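PDB 3C7A: octopine dehydrogenase from Pecten maximus, which catalyses the NADH-dependent reductive condensation of L-arginine with pyruvate to D-octopine, and the reverse oxidation with NAD(+). Local coordinates for residues I287-D290 / Y294-I297. Residues are numbered along the deposited sequence; the frame is centred on the assembly and turned at random.
Sequences IQDD and YHAI
The side chains of His295 and Asp289 run alongside each other in the same direction, the histidine on a helix and the aspartate on the loop before it. Followed outward, His295 CB meets the loop backbone first, 3.6 Å from Asp289 O. His295 CG comes next, 3.8 Å from Asp289 OD2. His295 CD2 is a little closer to Asp289 OD2, at 3.6 Å. Asp289 CG is anti to its backbone nitrogen (chi1 -170°), which carries OD2 over to the ring. The carboxylate approaches obliquely, with the two planes 57° apart. His295 NE2 stays 4.3 Å from Asp289 OD2, too far for a bond. His295 ND1, on the far side of the ring from CD2, is hydrogen-bonded to Asp292 OD1. This bond probably fixes the ring's rotation. Here the chain leaves helix 275-282, runs through a loop and doubles back along the short helix 293-298, within the alpha-helical domain of the opine dehydrogenase family and away from the NADH site. No hydrogen bond joins the two segments directly. Asp289 O and His295 O are 3.2 Å apart, but both are acceptors. Thr299 OG1 bridges nearby, bonded to His295 O and weakly to Asp289 N. Ile287 CG1 lies 3.8 Å from Ala296 O.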
ATOM      1  N   ILE A 287      -0.983 -10.095 -23.482  1.00 28.10           N
ATOM      2  CA  ILE A 287      -1.776  -9.207 -24.344  1.00 28.14           C
ATOM      3  C   ILE A 287      -1.842  -9.717 -25.790  1.00 28.22           C
ATOM      4  O   ILE A 287      -0.822 -10.099 -26.370  1.00 28.21           O
ATOM      5  CB  ILE A 287      -1.241  -7.745 -24.302  1.00 28.12           C
ATOM      6  CG1 ILE A 287      -1.400  -7.158 -22.892  1.00 28.12           C
ATOM      7  CG2 ILE A 287      -1.957  -6.862 -25.329  1.00 28.18           C
ATOM      8  CD1 ILE A 287      -0.552  -5.922 -22.623  1.00 28.07           C
ATOM      9  N   GLN A 288      -3.049  -9.718 -26.359  1.00 28.23           N
ATOM     10  CA  GLN A 288      -3.275 -10.180 -27.731  1.00 28.29           C
ATOM     11  C   GLN A 288      -3.069  -9.064 -28.764  1.00 28.13           C
ATOM     12  O   GLN A 288      -2.454  -9.287 -29.810  1.00 28.15           O
ATOM     13  CB  GLN A 288      -4.681 -10.778 -27.870  1.00 28.38           C
ATOM     14  CG  GLN A 288      -4.761 -12.059 -28.707  1.00 28.99           C
ATOM     15  CD  GLN A 288      -4.395 -11.860 -30.172  1.00 29.90           C
ATOM     16  OE1 GLN A 288      -4.851 -10.914 -30.820  1.00 30.41           O
ATOM     17  NE2 GLN A 288      -3.576 -12.762 -30.703  1.00 29.95           N
ATOM     18  N   ASP A 289      -3.588  -7.873 -28.463  1.00 27.91           N
ATOM     19  CA  ASP A 289      -3.501  -6.713 -29.354  1.00 27.67           C
ATOM     20  C   ASP A 289      -3.111  -5.462 -28.558  1.00 27.37           C
ATOM     21  O   ASP A 289      -3.800  -5.095 -27.601  1.00 27.29           O
ATOM     22  CB  ASP A 289      -4.839  -6.505 -30.075  1.00 27.79           C
ATOM     23  CG  ASP A 289      -4.763  -5.469 -31.190  1.00 28.24           C
ATOM     24  OD1 ASP A 289      -3.651  -5.170 -31.680  1.00 28.90           O
ATOM     25  OD2 ASP A 289      -5.831  -4.959 -31.589  1.00 28.65           O
ATOM     26  N   ASP A 290      -2.022  -4.807 -28.965  1.00 26.99           N
ATOM     27  CA  ASP A 290      -1.407  -3.745 -28.154  1.00 26.63           C
ATOM     28  C   ASP A 290      -1.258  -2.354 -28.806  1.00 26.40           C
ATOM     29  O   ASP A 290      -0.474  -1.530 -28.324  1.00 26.32           O
ATOM     30  CB  ASP A 290      -0.045  -4.222 -27.608  1.00 26.63           C
ATOM     31  CG  ASP A 290       1.021  -4.395 -28.701  1.00 26.73           C
ATOM     32  OD1 ASP A 290       0.750  -4.117 -29.891  1.00 26.38           O
ATOM     33  OD2 ASP A 290       2.148  -4.816 -28.358  1.00 26.84           O
ATOM     34  N   TYR A 294      -6.916   1.133 -25.041  1.00 24.27           N
ATOM     35  CA  TYR A 294      -8.217   0.454 -25.022  1.00 24.17           C
ATOM     36  C   TYR A 294      -8.089  -1.041 -25.332  1.00 24.01           C
ATOM     37  O   TYR A 294      -8.695  -1.874 -24.655  1.00 23.97           O
ATOM     38  CB  TYR A 294      -9.202   1.133 -25.988  1.00 24.24           C
ATOM     39  CG  TYR A 294     -10.521   0.399 -26.169  1.00 24.39           C
ATOM     40  CD1 TYR A 294     -11.568   0.567 -25.260  1.00 24.41           C
ATOM     41  CD2 TYR A 294     -10.721  -0.457 -27.254  1.00 24.54           C
ATOM     42  CE1 TYR A 294     -12.781  -0.107 -25.425  1.00 24.46           C
ATOM     43  CE2 TYR A 294     -11.927  -1.135 -27.427  1.00 24.63           C
ATOM     44  CZ  TYR A 294     -12.952  -0.955 -26.511  1.00 24.60           C
ATOM     45  OH  TYR A 294     -14.142  -1.626 -26.685  1.00 24.48           O
ATOM     46  N   HIS A 295      -7.298  -1.368 -26.353  1.00 23.85           N
ATOM     47  CA  HIS A 295      -7.090  -2.755 -26.772  1.00 23.70           C
ATOM     48  C   HIS A 295      -6.164  -3.537 -25.837  1.00 23.60           C
ATOM     49  O   HIS A 295      -6.309  -4.751 -25.694  1.00 23.59           O
ATOM     50  CB  HIS A 295      -6.569  -2.814 -28.212  1.00 23.71           C
ATOM     51  CG  HIS A 295      -7.609  -2.507 -29.245  1.00 23.73           C
ATOM     52  ND1 HIS A 295      -7.820  -1.236 -29.736  1.00 23.80           N
ATOM     53  CD2 HIS A 295      -8.500  -3.307 -29.878  1.00 23.95           C
ATOM     54  CE1 HIS A 295      -8.794  -1.266 -30.628  1.00 23.93           C
ATOM     55  NE2 HIS A 295      -9.224  -2.511 -30.733  1.00 23.84           N
ATOM     56  N   ALA A 296      -5.223  -2.837 -25.205  1.00 23.46           N
ATOM     57  CA  ALA A 296      -4.263  -3.458 -24.284  1.00 23.37           C
ATOM     58  C   ALA A 296      -4.916  -3.988 -23.002  1.00 23.32           C
ATOM     59  O   ALA A 296      -4.509  -5.029 -22.478  1.00 23.17           O
ATOM     60  CB  ALA A 296      -3.135  -2.485 -23.949  1.00 23.35           C
ATOM     61  N   ILE A 297      -5.922  -3.268 -22.507  1.00 23.32           N
ATOM     62  CA  ILE A 297      -6.644  -3.655 -21.290  1.00 23.40           C
ATOM     63  C   ILE A 297      -7.711  -4.721 -21.576  1.00 23.47           C
ATOM     64  O   ILE A 297      -7.804  -5.717 -20.854  1.00 23.50           O
ATOM     65  CB  ILE A 297      -7.265  -2.421 -20.561  1.00 23.37           C
ATOM     66  CG1 ILE A 297      -6.163  -1.454 -20.106  1.00 23.42           C
ATOM     67  CG2 ILE A 297      -8.119  -2.857 -19.363  1.00 23.38           C
ATOM     68  CD1 ILE A 297      -6.662  -0.094 -19.635  1.00 23.30           C
TER